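Local coordinates for protein iron transport multicopper oxidase FET3 (Saccharomyces cerevisiae, PDB 1ZPU) that oxidises ferrous to ferric iron with molecular oxygen at the cell surface for high-affinity iron uptake, using four copper ions, and also oxidises cuprous copper, at residues C81-A84 with T88-Y91; L349-S354 with S362-S367. All coordinates share one frame; numbering follows the deposited sequence.

Contact 1: C81-A84 with T88-Y91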
loop_
_atom_site.group_PDB
_atom_site.type_symbol
_atom_site.label_atom_id
_atom_site.label_comp_id
_atom_site.label_asym_id
_atom_site.label_seq_id
_atom_site.Cartn_x
_atom_site.Cartn_y
_atom_site.Cartn_z
ATOM N N CYS A 81 13.326 12.104 -7.329
ATOM C CA CYS A 81 13.410 11.603 -8.691
ATOM C C CYS A 81 13.883 10.142 -8.600
ATOM O O CYS A 81 14.380 9.735 -7.547
ATOM C CB CYS A 81 14.314 12.491 -9.543
ATOM S SG CYS A 81 15.936 12.686 -8.855
ATOM N N PRO A 82 13.688 9.336 -9.671
ATOM C CA PRO A 82 13.996 7.901 -9.618
ATOM C C PRO A 82 15.483 7.617 -9.464
ATOM O O PRO A 82 16.309 8.407 -9.945
ATOM C CB PRO A 82 13.541 7.398 -10.994
ATOM C CG PRO A 82 12.620 8.429 -11.512
ATOM C CD PRO A 82 13.168 9.713 -10.998
ATOM N N ILE A 83 15.817 6.502 -8.812
ATOM C CA ILE A 83 17.210 6.101 -8.664
ATOM C C ILE A 83 17.699 5.399 -9.923
ATOM O O ILE A 83 17.255 4.300 -10.245
ATOM C CB ILE A 83 17.462 5.190 -7.447
ATOM C CG1 ILE A 83 16.912 5.813 -6.174
ATOM C CG2 ILE A 83 18.954 4.915 -7.274
ATOM C CD1 ILE A 83 16.563 4.787 -5.123
ATOM N N ALA A 84 18.626 6.050 -10.619
ATOM C CA ALA A 84 19.205 5.522 -11.851
ATOM C C ALA A 84 20.189 4.386 -11.572
ATOM O O ALA A 84 20.802 4.352 -10.505
ATOM C CB ALA A 84 19.903 6.636 -12.616
ATOM N N THR A 88 23.152 5.756 -5.776
ATOM C CA THR A 88 22.881 5.375 -4.398
ATOM C C THR A 88 22.085 6.477 -3.718
ATOM O O THR A 88 22.573 7.592 -3.574
ATOM C CB THR A 88 24.197 5.191 -3.588
ATOM O OG1 THR A 88 25.028 4.200 -4.205
ATOM C CG2 THR A 88 23.901 4.786 -2.139
ATOM N N MET A 89 20.871 6.167 -3.285
ATOM C CA MET A 89 20.109 7.117 -2.493
ATOM C C MET A 89 20.149 6.750 -1.007
ATOM O O MET A 89 20.048 5.576 -0.643
ATOM C CB MET A 89 18.683 7.267 -3.034
ATOM C CG MET A 89 17.681 7.888 -2.059
ATOM S SD MET A 89 16.363 8.907 -2.765
ATOM C CE MET A 89 16.066 8.135 -4.334
ATOM N N LEU A 90 20.338 7.760 -0.164
ATOM C CA LEU A 90 20.307 7.568 1.270
ATOM C C LEU A 90 18.948 7.963 1.812
ATOM O O LEU A 90 18.527 9.110 1.683
ATOM C CB LEU A 90 21.424 8.356 1.954
ATOM C CG LEU A 90 21.404 8.411 3.486
ATOM C CD1 LEU A 90 21.515 7.022 4.140
ATOM C CD2 LEU A 90 22.495 9.324 3.973
ATOM N N TYR A 91 18.260 6.990 2.396
ATOM C CA TYR A 91 17.006 7.225 3.095
ATOM C C TYR A 91 17.331 7.383 4.578
ATOM O O TYR A 91 17.768 6.438 5.224
ATOM C CB TYR A 91 16.022 6.067 2.839
ATOM C CG TYR A 91 15.480 6.030 1.419
ATOM C CD1 TYR A 91 16.047 5.204 0.451
ATOM C CD2 TYR A 91 14.406 6.835 1.042
ATOM C CE1 TYR A 91 15.556 5.176 -0.867
ATOM C CE2 TYR A 91 13.901 6.814 -0.268
ATOM C CZ TYR A 91 14.481 5.985 -1.219
ATOM O OH TYR A 91 13.978 5.971 -2.511
#

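Contact 2: L349-S354 with S362-S367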
loop_
_atom_site.group_PDB
_atom_site.type_symbol
_atom_site.label_atom_id
_atom_site.label_comp_id
_atom_site.label_asym_id
_atom_site.label_seq_id
_atom_site.Cartn_x
_atom_site.Cartn_y
_atom_site.Cartn_z
ATOM N N LEU A 349 7.650 17.736 -4.830
ATOM C CA LEU A 349 8.401 18.351 -3.731
ATOM C C LEU A 349 9.487 19.323 -4.210
ATOM O O LEU A 349 9.655 20.407 -3.649
ATOM C CB LEU A 349 8.993 17.282 -2.808
ATOM C CG LEU A 349 9.780 17.693 -1.560
ATOM C CD1 LEU A 349 8.945 18.493 -0.581
ATOM C CD2 LEU A 349 10.313 16.461 -0.887
ATOM N N MET A 350 10.198 18.940 -5.263
ATOM C CA MET A 350 11.250 19.771 -5.819
ATOM C C MET A 350 10.734 21.128 -6.309
ATOM O O MET A 350 11.461 22.136 -6.241
ATOM C CB MET A 350 11.989 19.015 -6.922
ATOM C CG MET A 350 13.153 18.163 -6.429
ATOM S SD MET A 350 12.711 16.817 -5.298
ATOM C CE MET A 350 14.206 15.823 -5.371
ATOM N N THR A 351 9.487 21.168 -6.782
ATOM C CA THR A 351 8.927 22.448 -7.231
ATOM C C THR A 351 8.450 23.287 -6.052
ATOM O O THR A 351 8.677 24.497 -6.041
ATOM C CB THR A 351 7.862 22.359 -8.381
ATOM O OG1 THR A 351 6.534 22.428 -7.850
ATOM C CG2 THR A 351 8.033 21.109 -9.228
ATOM N N VAL A 352 7.833 22.661 -5.047
ATOM C CA VAL A 352 7.471 23.401 -3.823
ATOM C C VAL A 352 8.697 24.020 -3.122
ATOM O O VAL A 352 8.633 25.148 -2.611
ATOM C CB VAL A 352 6.546 22.601 -2.828
ATOM C CG1 VAL A 352 6.341 21.179 -3.256
ATOM C CG2 VAL A 352 7.045 22.693 -1.384
ATOM N N LEU A 353 9.814 23.299 -3.143
ATOM C CA LEU A 353 11.037 23.788 -2.520
ATOM C C LEU A 353 11.787 24.840 -3.336
ATOM O O LEU A 353 12.826 25.339 -2.893
ATOM C CB LEU A 353 11.963 22.628 -2.163
ATOM C CG LEU A 353 11.441 21.764 -1.016
ATOM C CD1 LEU A 353 12.344 20.559 -0.798
ATOM C CD2 LEU A 353 11.277 22.562 0.273
ATOM N N SER A 354 11.273 25.196 -4.511
ATOM C CA SER A 354 11.932 26.225 -5.326
ATOM C C SER A 354 10.971 27.190 -6.020
ATOM O O SER A 354 11.374 27.928 -6.914
ATOM C CB SER A 354 12.887 25.590 -6.343
ATOM O OG SER A 354 12.206 24.655 -7.155
ATOM N N SER A 362 -2.141 26.298 -7.105
ATOM C CA SER A 362 -2.261 24.907 -7.560
ATOM C C SER A 362 -1.819 24.698 -9.009
ATOM O O SER A 362 -1.378 23.601 -9.379
ATOM C CB SER A 362 -3.701 24.412 -7.371
ATOM O OG SER A 362 -4.598 25.066 -8.260
ATOM N N GLU A 363 -1.930 25.762 -9.803
ATOM C CA GLU A 363 -1.647 25.737 -11.233
ATOM C C GLU A 363 -0.237 25.245 -11.560
ATOM O O GLU A 363 -0.042 24.547 -12.559
ATOM C CB GLU A 363 -1.861 27.131 -11.825
ATOM C CG GLU A 363 -1.935 27.146 -13.329
ATOM C CD GLU A 363 -2.059 28.542 -13.891
ATOM O OE1 GLU A 363 -1.140 29.372 -13.678
ATOM O OE2 GLU A 363 -3.078 28.808 -14.563
ATOM N N ILE A 364 0.730 25.599 -10.711
ATOM C CA ILE A 364 2.148 25.346 -10.992
ATOM C C ILE A 364 2.548 23.888 -10.867
ATOM O O ILE A 364 3.625 23.496 -11.327
ATOM C CB ILE A 364 3.105 26.180 -10.102
ATOM C CG1 ILE A 364 2.988 25.769 -8.635
ATOM C CG2 ILE A 364 2.855 27.672 -10.296
ATOM C CD1 ILE A 364 4.297 25.793 -7.884
ATOM N N TYR A 365 1.692 23.086 -10.238
ATOM C CA TYR A 365 1.999 21.679 -10.049
ATOM C C TYR A 365 1.506 20.814 -11.205
ATOM O O TYR A 365 1.773 19.610 -11.235
ATOM C CB TYR A 365 1.438 21.175 -8.725
ATOM C CG TYR A 365 1.984 21.889 -7.519
ATOM C CD1 TYR A 365 1.287 22.946 -6.950
ATOM C CD2 TYR A 365 3.195 21.504 -6.939
ATOM C CE1 TYR A 365 1.776 23.604 -5.843
ATOM C CE2 TYR A 365 3.688 22.154 -5.825
ATOM C CZ TYR A 365 2.972 23.203 -5.284
ATOM O OH TYR A 365 3.435 23.871 -4.180
ATOM N N GLY A 366 0.793 21.427 -12.150
ATOM C CA GLY A 366 0.340 20.735 -13.350
ATOM C C GLY A 366 -1.142 20.433 -13.372
ATOM O O GLY A 366 -1.801 20.396 -12.326
ATOM N N SER A 367 -1.660 20.211 -14.577
ATOM C CA SER A 367 -3.074 19.924 -14.793
ATOM C C SER A 367 -3.356 18.420 -14.853
ATOM O O SER A 367 -4.478 17.983 -14.573
ATOM C CB SER A 367 -3.536 20.571 -16.091
ATOM O OG SER A 367 -2.665 20.215 -17.147
#

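Contact 1: C81-A84 with T88-Y91
Ile83 and Met89 face each other across 6.9 Å between their CA atoms, an irregular loop segment set against the start of strand 88-94 with no hydrogen bond joining the two. The strand is the outer one of a sheet in the first cupredoxin domain, where it runs antiparallel to strand 43-49, and residues 81-84 belong to the loop that leads into it. Ile83 points its side chain at the strand. With CG1 anti to the carbonyl carbon (chi1 -53°), the longer branch carries CD1 to 3.9 Å from Met89 CB and onward to the phenol end of Tyr91, where Ile83 CD1 lies 3.9 Å from Tyr91 OH. Met89 lies across this branch at a slant, though the exact place of its CE is doubtful. An alanine at Ile83 would probably leave a gap beside Met89 CB and the phenol end of Tyr91, taking away the branch that both rest on. The loop is tied down on its far side by the Cys81-Cys500 disulfide to helix 494-502, and that helix also covers Met89 through His496 and Val499. The Tyr91 hydroxyl is hydrogen-bonded to Gln80 OE1 and Met59 N, which holds the ring end beside the loop. The Tyr91 side chain is about 7 Å from that of His60, a ligand of the type 2 copper. Within the strand, Met89 CG sits over one face of the Tyr91 ring, 3.6 Å above its plane and shifted toward the rim.

Contact 2: L349-S354 with S362-S367
Val352 and Tyr365 supply the apolar part of this contact, in which a helical segment packs against a short 3-10 turn. The tyrosine, its CG anti to the carbonyl carbon (chi1 -60°), reaches across to the helix and crosses the valine obliquely. Val352 CG1 comes to the edge of the ring near its plane, 3.8 Å from Tyr365 CE2, while Val352 CB lies 3.6 Å from Tyr365 OH. Ile364 works from the other segment's own side: its CG1 covers one face of the Tyr365 ring, 3.6 Å above the plane and offset toward the rim. The ring is thus met on a face by its neighbour in the chain and at an edge by the helix.

Polar atoms take part mainly by proximity. Thr351 OG1 approaches the ring obliquely, 3.5 Å from Tyr365 CE2, and is also 4.0 Å from Ile364 CD1; its hydrogen bond, a weak one, goes to Thr348 O. The phenol hydroxyl is hydrogen-bonded to Ala359 O in the intervening loop, which gives this buried group a polar partner beside Val352.

Backbone bonds shape each side separately. Leu353 N bonds Leu349 O in the alpha-helical pattern, whereas Tyr365 N to Ser362 O and Gly366 N to Glu363 O make the i to i+3 bonds of the 3-10 turn.

Together the helix and turn form part of the crossover that links strand 332-336 in one sheet of the third cupredoxin domain to strand 371-374 in the other.

How the contacts relate
Contact 1 belongs to the first cupredoxin domain and contact 2 to the third, with their centres about 21 Å apart. The touching residues are buried in both, and neither contact has a hydrogen bond between its segments. Contact 1 sets a loop against a strand, chiefly through one isoleucine against a methionine and the end of a tyrosine, close to the copper-binding histidines. Contact 2 joins a helix to a 3-10 turn around an aromatic ring, farther from the chain centre and away from the metal sites; its exposed residues, such as Glu363, lie outside the touching set. The two meet at the domain interface, where Met350 CE packs 4.3 Å from Cys81 N.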